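Local coordinates for protein flavodoxin (Lactobacillus reuteri, PDB 5VEG) that binds flavin mononucleotide and probably serves as a low-potential electron donor to redox enzymes, in association with a bacterial microcompartment, at residues Y114-S119 / T130-F135. Numbering follows the deposited sequence.
With FMN (flavin mononucleotide), chain D.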
# COMPACT_ATOMS: atom_id res chain seq x y z
N TYR A 114 1.34 -5.66 7.04
CA TYR A 114 0.85 -4.71 6.06
C TYR A 114 1.74 -3.48 6.02
O TYR A 114 2.51 -3.19 6.94
CB TYR A 114 -0.60 -4.28 6.33
CG TYR A 114 -0.75 -3.24 7.41
CD1 TYR A 114 -0.68 -1.87 7.11
CD2 TYR A 114 -0.94 -3.61 8.74
CE1 TYR A 114 -0.80 -0.93 8.10
CE2 TYR A 114 -1.08 -2.66 9.73
CZ TYR A 114 -0.99 -1.32 9.40
OH TYR A 114 -1.11 -0.35 10.37
N GLY A 115 1.63 -2.77 4.91
CA GLY A 115 2.27 -1.47 4.76
C GLY A 115 1.45 -0.66 3.78
O GLY A 115 0.79 -1.21 2.90
N VAL A 116 1.47 0.65 3.95
CA VAL A 116 0.71 1.53 3.06
C VAL A 116 1.64 2.62 2.54
O VAL A 116 2.50 3.13 3.28
CB VAL A 116 -0.53 2.13 3.76
CG1 VAL A 116 -1.29 3.01 2.79
CG2 VAL A 116 -1.49 1.03 4.24
N ALA A 117 1.50 2.94 1.26
CA ALA A 117 2.33 3.97 0.65
C ALA A 117 1.46 4.76 -0.33
O ALA A 117 0.39 4.31 -0.74
CB ALA A 117 3.56 3.36 -0.05
N GLY A 118 1.92 5.96 -0.69
CA GLY A 118 1.15 6.75 -1.62
C GLY A 118 1.97 7.87 -2.23
O GLY A 118 2.90 8.39 -1.61
N SER A 119 1.62 8.21 -3.46
CA SER A 119 2.11 9.44 -4.07
C SER A 119 0.97 10.45 -4.06
O SER A 119 -0.17 10.11 -4.41
CB SER A 119 2.59 9.19 -5.51
OG SER A 119 2.61 10.42 -6.24
N THR A 130 -3.71 11.75 2.38
CA THR A 130 -4.63 11.28 3.41
C THR A 130 -5.11 9.85 3.15
O THR A 130 -5.49 9.14 4.08
CB THR A 130 -5.85 12.20 3.51
OG1 THR A 130 -6.49 12.28 2.24
CG2 THR A 130 -5.45 13.58 3.92
N THR A 131 -5.11 9.42 1.89
CA THR A 131 -5.56 8.06 1.61
C THR A 131 -4.64 7.03 2.27
O THR A 131 -5.09 5.97 2.71
CB THR A 131 -5.65 7.85 0.10
OG1 THR A 131 -6.68 8.71 -0.41
CG2 THR A 131 -5.96 6.39 -0.26
N VAL A 132 -3.34 7.34 2.34
CA VAL A 132 -2.40 6.48 3.03
C VAL A 132 -2.79 6.32 4.49
O VAL A 132 -2.80 5.21 5.03
CB VAL A 132 -0.97 7.03 2.88
CG1 VAL A 132 0.02 6.21 3.69
CG2 VAL A 132 -0.58 7.06 1.40
N ASP A 133 -3.17 7.43 5.14
CA ASP A 133 -3.61 7.37 6.53
C ASP A 133 -4.88 6.55 6.68
O ASP A 133 -5.03 5.80 7.66
CB ASP A 133 -3.84 8.78 7.08
CG ASP A 133 -2.59 9.63 7.07
OD1 ASP A 133 -1.52 9.08 7.41
OD2 ASP A 133 -2.68 10.83 6.71
N HIS A 134 -5.82 6.69 5.74
CA HIS A 134 -7.05 5.91 5.82
C HIS A 134 -6.78 4.41 5.70
O HIS A 134 -7.34 3.60 6.45
CB HIS A 134 -8.04 6.35 4.75
CG HIS A 134 -8.71 7.65 5.08
ND1 HIS A 134 -8.79 8.70 4.18
CD2 HIS A 134 -9.30 8.08 6.22
CE1 HIS A 134 -9.42 9.71 4.75
NE2 HIS A 134 -9.75 9.35 5.98
N PHE A 135 -5.94 4.01 4.74
CA PHE A 135 -5.70 2.58 4.57
C PHE A 135 -4.89 2.01 5.73
O PHE A 135 -5.11 0.86 6.13
CB PHE A 135 -5.01 2.29 3.24
CG PHE A 135 -5.98 2.07 2.11
CD1 PHE A 135 -6.62 0.84 1.95
CD2 PHE A 135 -6.29 3.10 1.24
CE1 PHE A 135 -7.52 0.64 0.93
CE2 PHE A 135 -7.20 2.92 0.21
CZ PHE A 135 -7.82 1.68 0.06
N1 FMN D . -2.80 14.91 -3.45
C2 FMN D . -2.87 14.85 -2.07
O2 FMN D . -1.93 14.36 -1.44
N3 FMN D . -3.96 15.35 -1.41
C4 FMN D . -5.01 15.91 -2.11
O4 FMN D . -5.98 16.34 -1.49
C4A FMN D . -4.95 15.98 -3.50
N5 FMN D . -5.99 16.54 -4.23
C5A FMN D . -5.89 16.59 -5.61
C6 FMN D . -6.92 17.15 -6.38
C7 FMN D . -6.82 17.19 -7.78
C7M FMN D . -7.92 17.80 -8.61
C8 FMN D . -5.69 16.69 -8.41
C8M FMN D . -5.58 16.74 -9.91
C9 FMN D . -4.66 16.13 -7.65
C9A FMN D . -4.78 16.07 -6.27
N10 FMN D . -3.75 15.51 -5.54
C10 FMN D . -3.84 15.48 -4.16
C1' FMN D . -2.53 15.02 -6.25
C2' FMN D . -2.46 13.55 -6.64
O2' FMN D . -2.65 12.77 -5.49
C3' FMN D . -1.03 13.36 -7.12
O3' FMN D . -0.81 14.03 -8.35
C4' FMN D . -0.67 11.90 -7.30
O4' FMN D . 0.69 11.82 -7.65
C5' FMN D . -1.48 11.27 -8.43
O5' FMN D . -1.21 9.89 -8.39
P FMN D . -1.53 8.96 -9.67
O1P FMN D . -0.63 9.39 -10.80
O2P FMN D . -1.20 7.53 -9.26
O3P FMN D . -2.96 9.12 -10.09
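Val116 and Val132 meet where the strand 114-119 lies against the first turns of helix 130-141; no hydrogen bond joins the two, which touch through aliphatic groups and backbone. The two valine side chains lie alongside each other, pointing in opposite senses, with Val116 CG1 3.6 Å from Val132 CG1. That same Val116 methyl rests against the backbone carbonyl of its partner, 3.5 Å from Val132 O. Both methyls of Val116 also touch Phe135 CB, CG1 at 3.8 Å and CG2 at 3.9 Å. The Phe135 ring then swings away from the strand, toward Phe100 and Leu104 of helix 98-105, and turns edge-to-face with Tyr101. An alanine at Val116 would probably open a gap beneath Val132 and Phe135 CB and leave both less firmly seated on the sheet.

Strand and helix run nearly antiparallel, at 166° with axes 7.5 Å apart, as the first two elements of a beta-alpha-beta unit that strand 145-154 completes in the parallel flavodoxin sheet.

Against bare backbone the fit is closer. Val132 CG2, anti to its own carbonyl carbon, reaches down onto the glycine, 3.4 Å from Gly118 N and 3.5 Å from Gly118 CA. A CB on Gly118 would point at the helix and collide with this methyl.

At the cofactor end of the strand Ser119 turns away from the helix, and its OG accepts a hydrogen bond of 2.8 Å from FMN O4'. Leu155 O is a second partner of this hydroxyl, while Asn44 OD1 takes the Ser119 backbone N-H.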